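PDB 2I10: putative TetR transcriptional regulator from Rhodococcus sp., which probably binds DNA as a two-subunit regulator of transcription of the TetR family, and was crystallised with p-nitrophenol. Local coordinates for residues M21-R26 with T35-A40; Q27-T32 with G53-L58. One frame throughout, in Å; residues are numbered along the deposited sequence. Where two conformers were deposited one is given.

Contact 1 (M21-R26 with T35-A40); sequences MELFWR and TDLTKA
Leu23 and Leu37 bring the two helices closest, their CA atoms 7.7 Å apart. The short segments 21-26 and 35-40 run roughly antiparallel, at 143° between their N-to-C directions, with axes approaching to 10.7 Å. Here the first helix of the TetR-type DNA-binding domain, 15-27, packs against helix 34-41, the opening helix of the predicted helix-turn-helix.

Leu23 carries most of the contact. Its CB points toward the other helix, and the methyl CD1 does nearly all the touching. Leu23 CD1 lies 3.6 Å from Leu37 CD2, and the two leucine side chains cross obliquely, branch against branch. The same methyl also rests on the helix backbone, Leu23 CD1 lying 3.6 Å from Asp36 O, a carbonyl already engaged by Ala40 N one turn on. Since a methyl group offers that oxygen no strong donor, this is simple van der Waals contact. The other branch, CD2, faces the CB of Asp36 more loosely.

Leu37 does not start out toward helix 15-27, but its end comes nearer: CG stands anti to the carbonyl carbon (chi1 -70°), and the methyl CD2 touches both Leu23 and Phe24. Phe24 comes in beside this methyl with its ring oblique to it, Phe24 CZ lying 4.3 Å from Leu37 CD2. Elsewhere the ring meets Phe59 edge-to-face, and Leu37 also touches Leu58, so helix 55-66 is the third helix to pack on these two side chains. Thr32, in the loop joining the two helices, packs on both Phe24 and Leu37. Toward the C-terminal end of segment 35-40 the interface is completed by a small residue, Ala40, whose CB meets Leu23 CD1 at 3.7 Å.

Contact 2 (Q27-T32 with G53-L58); sequences QGYEGT and GSKRDL
Tyr29 O receives two donors, Thr32 N from within its own turn and Lys55 NZ from across the contact, and they arrive from opposite faces of the carbonyl plane. The lysine bond is 3.1 Å from Lys55 NZ to Tyr29 O, with the donor standing 41° out of that plane. Lys55 NZ makes a shorter bond to Thr32 O, at 2.8 Å, and this one is nearly in line with the carbonyl (C=O...N angle 169°). One ammonium thus ties together the first and last carbonyls of the type I turn Tyr29-Thr32, whose closing residue is also held by the bond from Thr32 OG1 to Gly28 O.

On its way there the lysine passes over one face of the Tyr29 ring. The Lys55 chain bends at chi3 (74°), a torsion that places CE over this face. Lys55 CE lies 3.5 Å from Tyr29 CZ, offset toward the rim, in a CH-pi contact. Lys55 NZ sits over the same face, 4.2 Å from the centroid of the Tyr29 ring, a cation-pi geometry. An alanine at Lys55 would probably leave Thr32 O without its cross-contact donor and this face of the tyrosine without its cation, loosening the turn from the helix.

Beyond the ring, Tyr29 OH lies against the backbone and side chain of Arg56, 3.3 Å from Arg56 CB. The arginine runs at about a right angle to the tyrosine, and its NE forms a salt bridge with Glu60. Just before Lys55, Ser54 and Asp57 start the helix reciprocally: Asp57 N donates to Ser54 OG (3.1 Å), and Ser54 N to Asp57 OD2. This is a capping box, here at the N-terminus of the helix that follows the predicted helix-turn-helix in a TetR-type DNA-binding domain.

How the contacts relate
The two contacts sit side by side, their centres about 8 Å apart, within one TetR-type DNA-binding domain. Their segments alternate along the chain: 21-26, 27-32, 35-40, then 53-58. Segment 27-32 directly continues 21-26 and leads into helix 34-41, so contact 1 pairs the helices on either side of this loop, while contact 2 fastens the loop to the start of helix 55-66. They also touch directly, as where Phe24 CD1 lies 3.8 Å from Thr32 OG1. Together they tie the first helix of the predicted helix-turn-helix to helices 15-27 and 55-66 and to the loop 27-32, the helical packing of a TetR-type DNA-binding domain.

Contact 1 (M21-R26 with T35-A40)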
# COMPACT_ATOMS: atom_id res chain seq x y z
N MSE B 21 3.73 -17.96 -4.44
CA MSE B 21 4.22 -16.58 -4.22
C MSE B 21 5.42 -16.46 -3.28
O MSE B 21 6.40 -15.80 -3.63
CB MSE B 21 3.10 -15.65 -3.72
CG MSE B 21 3.52 -14.19 -3.40
SE MSE B 21 3.65 -13.22 -5.08
CE MSE B 21 5.47 -13.66 -5.81
N GLU B 22 5.37 -17.08 -2.10
CA GLU B 22 6.50 -16.97 -1.13
C GLU B 22 7.77 -17.50 -1.71
O GLU B 22 8.83 -16.94 -1.48
CB GLU B 22 6.23 -17.73 0.20
CG GLU B 22 4.80 -17.60 0.67
CD GLU B 22 4.53 -18.27 2.03
OE1 GLU B 22 4.84 -19.47 2.24
OE2 GLU B 22 3.95 -17.55 2.87
N LEU B 23 7.68 -18.63 -2.42
CA LEU B 23 8.82 -19.21 -3.07
C LEU B 23 9.37 -18.30 -4.12
O LEU B 23 10.57 -18.06 -4.16
CB LEU B 23 8.46 -20.53 -3.76
CG LEU B 23 8.58 -21.81 -2.96
CD1 LEU B 23 7.97 -22.95 -3.76
CD2 LEU B 23 10.05 -22.09 -2.61
N PHE B 24 8.52 -17.85 -5.03
CA PHE B 24 8.99 -17.02 -6.13
C PHE B 24 9.48 -15.70 -5.55
O PHE B 24 10.42 -15.07 -6.06
CB PHE B 24 7.89 -16.74 -7.18
CG PHE B 24 7.43 -17.96 -7.99
CD1 PHE B 24 8.31 -18.74 -8.72
CD2 PHE B 24 6.07 -18.26 -8.08
CE1 PHE B 24 7.86 -19.82 -9.49
CE2 PHE B 24 5.62 -19.35 -8.85
CZ PHE B 24 6.52 -20.12 -9.54
N TRP B 25 8.83 -15.24 -4.48
CA TRP B 25 9.21 -13.93 -3.91
C TRP B 25 10.66 -14.01 -3.45
O TRP B 25 11.45 -13.16 -3.80
CB TRP B 25 8.32 -13.60 -2.73
CG TRP B 25 8.62 -12.29 -2.08
CD1 TRP B 25 9.36 -12.07 -0.94
CD2 TRP B 25 8.16 -11.00 -2.52
NE1 TRP B 25 9.40 -10.72 -0.65
CE2 TRP B 25 8.66 -10.04 -1.59
CE3 TRP B 25 7.35 -10.57 -3.58
CZ2 TRP B 25 8.40 -8.67 -1.71
CZ3 TRP B 25 7.10 -9.23 -3.70
CH2 TRP B 25 7.63 -8.28 -2.77
N ARG B 26 10.98 -15.07 -2.70
CA ARG B 26 12.30 -15.26 -2.10
C ARG B 26 13.36 -15.72 -3.10
O ARG B 26 14.52 -15.28 -3.04
CB ARG B 26 12.20 -16.27 -0.96
CG ARG B 26 13.56 -16.56 -0.27
CD ARG B 26 13.45 -17.57 0.85
NE ARG B 26 13.29 -18.94 0.33
CZ ARG B 26 12.14 -19.61 0.31
NH1 ARG B 26 11.01 -19.04 0.76
NH2 ARG B 26 12.11 -20.83 -0.16
N THR B 35 10.75 -29.11 -8.18
CA THR B 35 10.96 -29.84 -6.95
C THR B 35 10.65 -28.94 -5.72
O THR B 35 10.04 -29.41 -4.77
CB THR B 35 12.35 -30.47 -6.88
OG1 THR B 35 12.47 -31.43 -7.92
CG2 THR B 35 12.54 -31.22 -5.55
N ASP B 36 11.05 -27.66 -5.77
CA ASP B 36 10.70 -26.70 -4.72
C ASP B 36 9.19 -26.58 -4.58
O ASP B 36 8.66 -26.51 -3.48
CB ASP B 36 11.24 -25.30 -5.05
CG ASP B 36 12.78 -25.22 -5.00
OD1 ASP B 36 13.43 -26.06 -4.30
OD2 ASP B 36 13.33 -24.29 -5.65
N LEU B 37 8.49 -26.52 -5.71
CA LEU B 37 7.04 -26.28 -5.68
C LEU B 37 6.25 -27.48 -5.19
O LEU B 37 5.34 -27.34 -4.35
CB LEU B 37 6.54 -25.86 -7.05
CG LEU B 37 6.99 -24.47 -7.48
CD1 LEU B 37 6.90 -24.36 -9.02
CD2 LEU B 37 6.16 -23.40 -6.81
N THR B 38 6.60 -28.66 -5.69
CA THR B 38 5.98 -29.91 -5.22
C THR B 38 6.22 -30.12 -3.75
O THR B 38 5.28 -30.50 -3.04
CB THR B 38 6.42 -31.16 -6.01
OG1 THR B 38 7.86 -31.24 -6.02
CG2 THR B 38 5.86 -31.07 -7.46
N LYS B 39 7.44 -29.88 -3.28
CA LYS B 39 7.72 -30.01 -1.84
C LYS B 39 6.90 -29.02 -1.02
O LYS B 39 6.31 -29.38 -0.02
CB LYS B 39 9.21 -29.83 -1.52
CG LYS B 39 9.51 -29.49 -0.04
CD LYS B 39 10.96 -29.78 0.32
CE LYS B 39 11.25 -29.43 1.79
NZ LYS B 39 12.61 -29.93 2.21
N ALA B 40 6.86 -27.76 -1.48
CA ALA B 40 6.10 -26.69 -0.77
C ALA B 40 4.58 -26.91 -0.78
O ALA B 40 3.91 -26.65 0.22
CB ALA B 40 6.44 -25.30 -1.33

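Contact 2 (Q27-T32 with G53-L58)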
# COMPACT_ATOMS: atom_id res chain seq x y z
N GLN B 27 12.98 -16.62 -4.02
CA GLN B 27 13.95 -17.25 -4.92
C GLN B 27 13.96 -16.70 -6.37
O GLN B 27 14.90 -16.97 -7.12
CB GLN B 27 13.73 -18.78 -4.97
CG GLN B 27 13.63 -19.50 -3.61
CD GLN B 27 13.55 -21.03 -3.72
OE1 GLN B 27 12.82 -21.60 -4.57
NE2 GLN B 27 14.33 -21.69 -2.91
N GLY B 28 12.93 -15.96 -6.76
CA GLY B 28 12.78 -15.58 -8.15
C GLY B 28 12.28 -16.76 -8.97
O GLY B 28 12.09 -17.87 -8.47
N TYR B 29 12.02 -16.50 -10.24
CA TYR B 29 11.45 -17.50 -11.10
C TYR B 29 12.48 -18.57 -11.42
O TYR B 29 12.25 -19.75 -11.18
CB TYR B 29 10.92 -16.84 -12.38
CG TYR B 29 10.32 -17.86 -13.34
CD1 TYR B 29 9.04 -18.37 -13.11
CD2 TYR B 29 11.04 -18.31 -14.47
CE1 TYR B 29 8.44 -19.30 -13.98
CE2 TYR B 29 10.46 -19.25 -15.33
CZ TYR B 29 9.17 -19.74 -15.09
OH TYR B 29 8.58 -20.69 -15.93
N GLU B 30 13.64 -18.14 -11.88
CA GLU B 30 14.67 -19.01 -12.43
C GLU B 30 15.18 -19.99 -11.44
O GLU B 30 15.45 -21.13 -11.79
CB GLU B 30 15.84 -18.19 -12.96
CG GLU B 30 15.49 -17.40 -14.17
CD GLU B 30 16.69 -16.80 -14.89
OE1 GLU B 30 17.85 -17.23 -14.63
OE2 GLU B 30 16.44 -15.91 -15.74
N GLY B 31 15.29 -19.54 -10.19
CA GLY B 31 15.88 -20.32 -9.15
C GLY B 31 14.85 -21.11 -8.38
O GLY B 31 15.21 -21.75 -7.41
N THR B 32 13.60 -21.09 -8.79
CA THR B 32 12.57 -21.92 -8.17
C THR B 32 12.38 -23.16 -9.02
O THR B 32 12.10 -23.03 -10.23
CB THR B 32 11.25 -21.18 -8.05
OG1 THR B 32 11.42 -20.12 -7.12
CG2 THR B 32 10.15 -22.09 -7.51
N GLY B 53 -0.60 -26.53 -14.27
CA GLY B 53 0.13 -26.47 -15.52
C GLY B 53 1.62 -26.49 -15.31
O GLY B 53 2.15 -27.06 -14.34
N SER B 54 2.32 -25.89 -16.25
CA SER B 54 3.76 -25.78 -16.16
C SER B 54 4.16 -24.79 -15.07
O SER B 54 3.31 -24.05 -14.55
CB SER B 54 4.37 -25.39 -17.52
OG SER B 54 4.08 -24.02 -17.82
N LYS B 55 5.44 -24.77 -14.72
CA LYS B 55 5.94 -23.78 -13.77
C LYS B 55 5.60 -22.36 -14.25
O LYS B 55 5.21 -21.49 -13.45
CB LYS B 55 7.47 -23.91 -13.65
CG LYS B 55 8.01 -22.87 -12.63
CD LYS B 55 9.46 -23.03 -12.30
CE LYS B 55 10.34 -22.57 -13.40
NZ LYS B 55 11.70 -22.25 -12.86
N ARG B 56 5.71 -22.14 -15.55
CA ARG B 56 5.38 -20.85 -16.15
C ARG B 56 3.91 -20.53 -15.98
O ARG B 56 3.55 -19.43 -15.61
CB ARG B 56 5.77 -20.78 -17.63
CG ARG B 56 5.63 -19.36 -18.24
CD ARG B 56 6.63 -18.38 -17.55
NE ARG B 56 6.80 -17.10 -18.25
CZ ARG B 56 7.55 -16.93 -19.34
NH1 ARG B 56 7.66 -15.73 -19.89
NH2 ARG B 56 8.20 -17.94 -19.89
N ASP B 57 3.04 -21.49 -16.27
CA ASP B 57 1.58 -21.28 -16.06
C ASP B 57 1.35 -20.88 -14.59
O ASP B 57 0.63 -19.95 -14.33
CB ASP B 57 0.77 -22.55 -16.33
CG ASP B 57 0.80 -22.97 -17.78
OD1 ASP B 57 0.96 -22.12 -18.66
OD2 ASP B 57 0.65 -24.17 -18.05
N LEU B 58 1.95 -21.63 -13.66
CA LEU B 58 1.74 -21.37 -12.23
C LEU B 58 2.26 -19.96 -11.84
O LEU B 58 1.63 -19.25 -11.10
CB LEU B 58 2.40 -22.44 -11.38
CG LEU B 58 2.57 -22.22 -9.87
CD1 LEU B 58 1.20 -21.89 -9.19
CD2 LEU B 58 3.24 -23.45 -9.20